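Local coordinates for protein Bd3459 (Bdellovibrio bacteriovorus HD100, PDB 5CED) that probably acts as a serine-type D-Ala-D-Ala carboxypeptidase of the peptidase S13 family and is covalently acylated by penicillin G, at residues L68-K73 with S290-G295. The protein carries 1 engineered substitution. Sequence-based numbering, arbitrary orientation.
Sequences LASISK and SGNNEG. With PNM (open form - penicillin g), chain C.
Lys73, with CG anti to its carbonyl carbon (chi1 -63°) and an extended chain beyond, runs alongside Ser290, its CE 3.8 Å from Ser290 O. Ser72 takes a similar first torsion (-66°), which lays Ser72 OG 3.3 Å from Gly291 CA. Ser72 OG sends a 2.8 Å hydrogen bond back to Ala69 O, an acceptor also gripped by Ser72 N. The site illustrates how two distant segments can come together at one active site without a direct hydrogen bond: Gly291 CA-H points almost straight at Ala69 O, Ser70 CA lies 3.4 Å from Ser290 O in a second CA-H...O contact, and two water bridges add to the packing. One water joins Ala69 N to Gly291 O; a second accepts a hydrogen bond from Lys73 NZ and donates one to Asn292 OD1, while Asn292 ND2 makes a weak hydrogen bond to O16 of the opened penicillin. Ser70 OG is bonded covalently to the drug's C7, and Ser70 to Lys73 reads as the SxxK motif of penicillin-binding proteins. Lys73 NZ is also held by Ser251 and Asn252 O, of the SxN motif. The acylated serine sits in the 3-10 turn leading into helix 72-84, between Lys357 of strand 354-361 and the loop joining strands 284-285 and 304-305.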
ATOM      1  N   LEU A  68      -6.963  13.508  -2.789  1.00 27.15           N
ATOM      2  CA  LEU A  68      -7.245  12.098  -2.546  1.00 27.95           C
ATOM      3  C   LEU A  68      -6.040  11.230  -2.150  1.00 26.04           C
ATOM      4  O   LEU A  68      -6.214  10.216  -1.468  1.00 25.05           O
ATOM      5  CB  LEU A  68      -7.901  11.508  -3.777  1.00 28.80           C
ATOM      6  CG  LEU A  68      -9.222  12.115  -4.216  1.00 30.89           C
ATOM      7  CD1 LEU A  68      -9.695  11.284  -5.416  1.00 32.15           C
ATOM      8  CD2 LEU A  68     -10.280  12.116  -3.125  1.00 31.13           C
ATOM      9  N   ALA A  69      -4.842  11.641  -2.596  1.00 27.30           N
ATOM     10  CA  ALA A  69      -3.648  10.821  -2.581  1.00 27.13           C
ATOM     11  C   ALA A  69      -3.941   9.432  -3.214  1.00 27.01           C
ATOM     12  O   ALA A  69      -4.748   9.334  -4.183  1.00 25.67           O
ATOM     13  CB  ALA A  69      -3.119  10.678  -1.123  1.00 27.27           C
ATOM     14  N   SER A  70      -3.538   8.322  -2.686  1.00 25.77           N
ATOM     15  CA  SER A  70      -3.485   7.066  -3.353  1.00 26.03           C
ATOM     16  C   SER A  70      -4.824   6.286  -3.299  1.00 25.84           C
ATOM     17  O   SER A  70      -4.936   5.308  -4.057  1.00 25.86           O
ATOM     18  CB  SER A  70      -2.475   6.090  -2.762  1.00 24.93           C
ATOM     19  OG  SER A  70      -1.196   6.527  -3.190  1.00 25.78           O
ATOM     20  N   ILE A  71      -5.874   6.968  -2.817  1.00 26.67           N
ATOM     21  CA  ILE A  71      -7.225   6.364  -3.024  1.00 26.59           C
ATOM     22  C   ILE A  71      -7.660   6.618  -4.449  1.00 26.58           C
ATOM     23  O   ILE A  71      -8.582   5.978  -4.926  1.00 27.93           O
ATOM     24  CB  ILE A  71      -8.283   6.769  -1.976  1.00 26.51           C
ATOM     25  CG1 ILE A  71      -8.646   8.260  -2.054  1.00 27.80           C
ATOM     26  CG2 ILE A  71      -7.829   6.336  -0.569  1.00 25.82           C
ATOM     27  CD1 ILE A  71      -9.784   8.665  -1.140  1.00 28.76           C
ATOM     28  N   SER A  72      -6.966   7.522  -5.125  1.00 26.57           N
ATOM     29  CA  SER A  72      -7.070   7.687  -6.543  1.00 27.21           C
ATOM     30  C   SER A  72      -6.932   6.363  -7.274  1.00 27.95           C
ATOM     31  O   SER A  72      -7.523   6.196  -8.358  1.00 28.14           O
ATOM     32  CB  SER A  72      -5.982   8.614  -7.054  1.00 27.50           C
ATOM     33  OG  SER A  72      -6.130   9.924  -6.592  1.00 26.91           O
ATOM     34  N   LYS A  73      -6.104   5.463  -6.726  1.00 27.10           N
ATOM     35  CA  LYS A  73      -5.900   4.164  -7.346  1.00 27.78           C
ATOM     36  C   LYS A  73      -7.184   3.330  -7.435  1.00 29.42           C
ATOM     37  O   LYS A  73      -7.300   2.494  -8.333  1.00 32.03           O
ATOM     38  CB  LYS A  73      -4.764   3.402  -6.687  1.00 26.27           C
ATOM     39  CG  LYS A  73      -3.422   4.109  -6.831  1.00 27.14           C
ATOM     40  CD  LYS A  73      -2.302   3.479  -6.020  1.00 27.81           C
ATOM     41  CE  LYS A  73      -1.057   4.366  -6.166  1.00 28.24           C
ATOM     42  NZ  LYS A  73       0.155   3.777  -5.566  1.00 28.80           N
ATOM     43  N   SER A 290      -2.436   7.698  -9.959  1.00 30.48           N
ATOM     44  CA  SER A 290      -1.905   7.366  -8.646  1.00 29.92           C
ATOM     45  C   SER A 290      -2.307   8.343  -7.534  1.00 30.25           C
ATOM     46  O   SER A 290      -2.293   7.952  -6.385  1.00 28.96           O
ATOM     47  CB  SER A 290      -0.391   7.374  -8.703  1.00 30.36           C
ATOM     48  OG  SER A 290       0.098   8.703  -8.958  1.00 31.87           O
ATOM     49  N   GLY A 291      -2.644   9.585  -7.896  1.00 31.08           N
ATOM     50  CA  GLY A 291      -2.910  10.642  -6.952  1.00 31.17           C
ATOM     51  C   GLY A 291      -1.664  11.399  -6.435  1.00 33.86           C
ATOM     52  O   GLY A 291      -1.792  12.292  -5.584  1.00 32.14           O
ATOM     53  N   ASN A 292      -0.489  11.070  -6.973  1.00 35.33           N
ATOM     54  CA  ASN A 292       0.759  11.702  -6.577  1.00 38.84           C
ATOM     55  C   ASN A 292       0.836  13.117  -7.181  1.00 39.96           C
ATOM     56  O   ASN A 292       0.251  13.405  -8.219  1.00 38.42           O
ATOM     57  CB  ASN A 292       1.958  10.864  -7.057  1.00 41.99           C
ATOM     58  CG  ASN A 292       2.148   9.561  -6.260  1.00 44.34           C
ATOM     59  OD1 ASN A 292       1.198   8.816  -5.948  1.00 47.51           O
ATOM     60  ND2 ASN A 292       3.381   9.266  -5.954  1.00 46.35           N
ATOM     61  N   ASN A 293       1.625  13.970  -6.550  1.00 40.23           N
ATOM     62  CA  ASN A 293       1.765  15.352  -6.946  1.00 42.60           C
ATOM     63  C   ASN A 293       2.402  15.444  -8.332  1.00 47.76           C
ATOM     64  O   ASN A 293       3.482  14.906  -8.557  1.00 47.14           O
ATOM     65  CB  ASN A 293       2.651  16.079  -5.937  1.00 42.64           C
ATOM     66  CG  ASN A 293       2.754  17.592  -6.190  1.00 44.42           C
ATOM     67  OD1 ASN A 293       2.201  18.140  -7.144  1.00 43.39           O
ATOM     68  ND2 ASN A 293       3.500  18.263  -5.317  1.00 44.61           N
ATOM     69  N   GLU A 294       1.718  16.132  -9.243  1.00 53.05           N
ATOM     70  CA  GLU A 294       2.228  16.404 -10.602  1.00 59.65           C
ATOM     71  C   GLU A 294       3.109  17.656 -10.643  1.00 63.69           C
ATOM     72  O   GLU A 294       4.062  17.743 -11.421  1.00 72.52           O
ATOM     73  CB  GLU A 294       1.042  16.546 -11.571  1.00 62.09           C
ATOM     74  CG  GLU A 294       0.411  15.208 -11.929  1.00 62.75           C
ATOM     75  CD  GLU A 294       1.306  14.374 -12.843  1.00 65.62           C
ATOM     76  OE1 GLU A 294       2.023  14.974 -13.672  1.00 73.06           O
ATOM     77  OE2 GLU A 294       1.315  13.128 -12.731  1.00 64.79           O
ATOM     78  N   GLY A 295       2.792  18.627  -9.803  1.00 63.19           N
ATOM     79  CA  GLY A 295       3.529  19.876  -9.761  1.00 66.09           C
ATOM     80  C   GLY A 295       4.705  19.815  -8.808  1.00 66.48           C
ATOM     81  O   GLY A 295       5.475  18.875  -8.842  1.00 67.78           O
TER
HETATM   82  O8  PNM C 501      -1.078   7.958  -1.383  1.00 24.72           O
HETATM   83  C7  PNM C 501      -0.491   7.310  -2.223  1.00 27.42           C
HETATM   84  N4  PNM C 501       0.443   5.324  -1.059  1.00 29.26           N
HETATM   85  C3  PNM C 501       0.704   5.782   0.639  1.00 30.52           C
HETATM   86  C11 PNM C 501      -0.361   5.203   1.417  1.00 32.57           C
HETATM   87  O13 PNM C 501      -1.031   4.168   0.969  1.00 28.32           O
HETATM   88  O12 PNM C 501      -0.611   5.727   2.539  1.00 30.73           O
HETATM   89  C2  PNM C 501       2.067   5.425   0.815  1.00 31.52           C
HETATM   90  C10 PNM C 501       2.658   6.311   1.922  1.00 30.28           C
HETATM   91  C9  PNM C 501       2.227   3.958   1.278  1.00 31.76           C
HETATM   92  S1  PNM C 501       2.875   5.722  -0.757  1.00 31.76           S
HETATM   93  C5  PNM C 501       1.497   5.824  -1.808  1.00 32.55           C
HETATM   94  C6  PNM C 501       0.954   7.274  -1.934  1.00 30.84           C
HETATM   95  N14 PNM C 501       1.677   8.443  -1.770  1.00 33.06           N
HETATM   96  C15 PNM C 501       2.927   8.861  -2.189  1.00 38.11           C
HETATM   97  O16 PNM C 501       3.582   8.213  -2.939  1.00 35.13           O
HETATM   98  C17 PNM C 501       3.303  10.250  -1.608  1.00 40.63           C
HETATM   99  C18 PNM C 501       4.633  10.131  -0.877  1.00 42.57           C
HETATM  100  C19 PNM C 501       5.565  11.160  -1.052  1.00 50.67           C
HETATM  101  C20 PNM C 501       6.817  11.062  -0.416  1.00 53.17           C
HETATM  102  C21 PNM C 501       7.117   9.961   0.369  1.00 52.59           C
HETATM  103  C22 PNM C 501       6.155   8.937   0.546  1.00 50.42           C
HETATM  104  C23 PNM C 501       4.919   9.044  -0.081  1.00 43.54           C
HETATM  105  O   HOH W   1      -4.317  13.280  -4.868  1.00 31.92           O
HETATM  106  O   HOH W   2       1.909   5.993  -5.642  1.00 28.31           O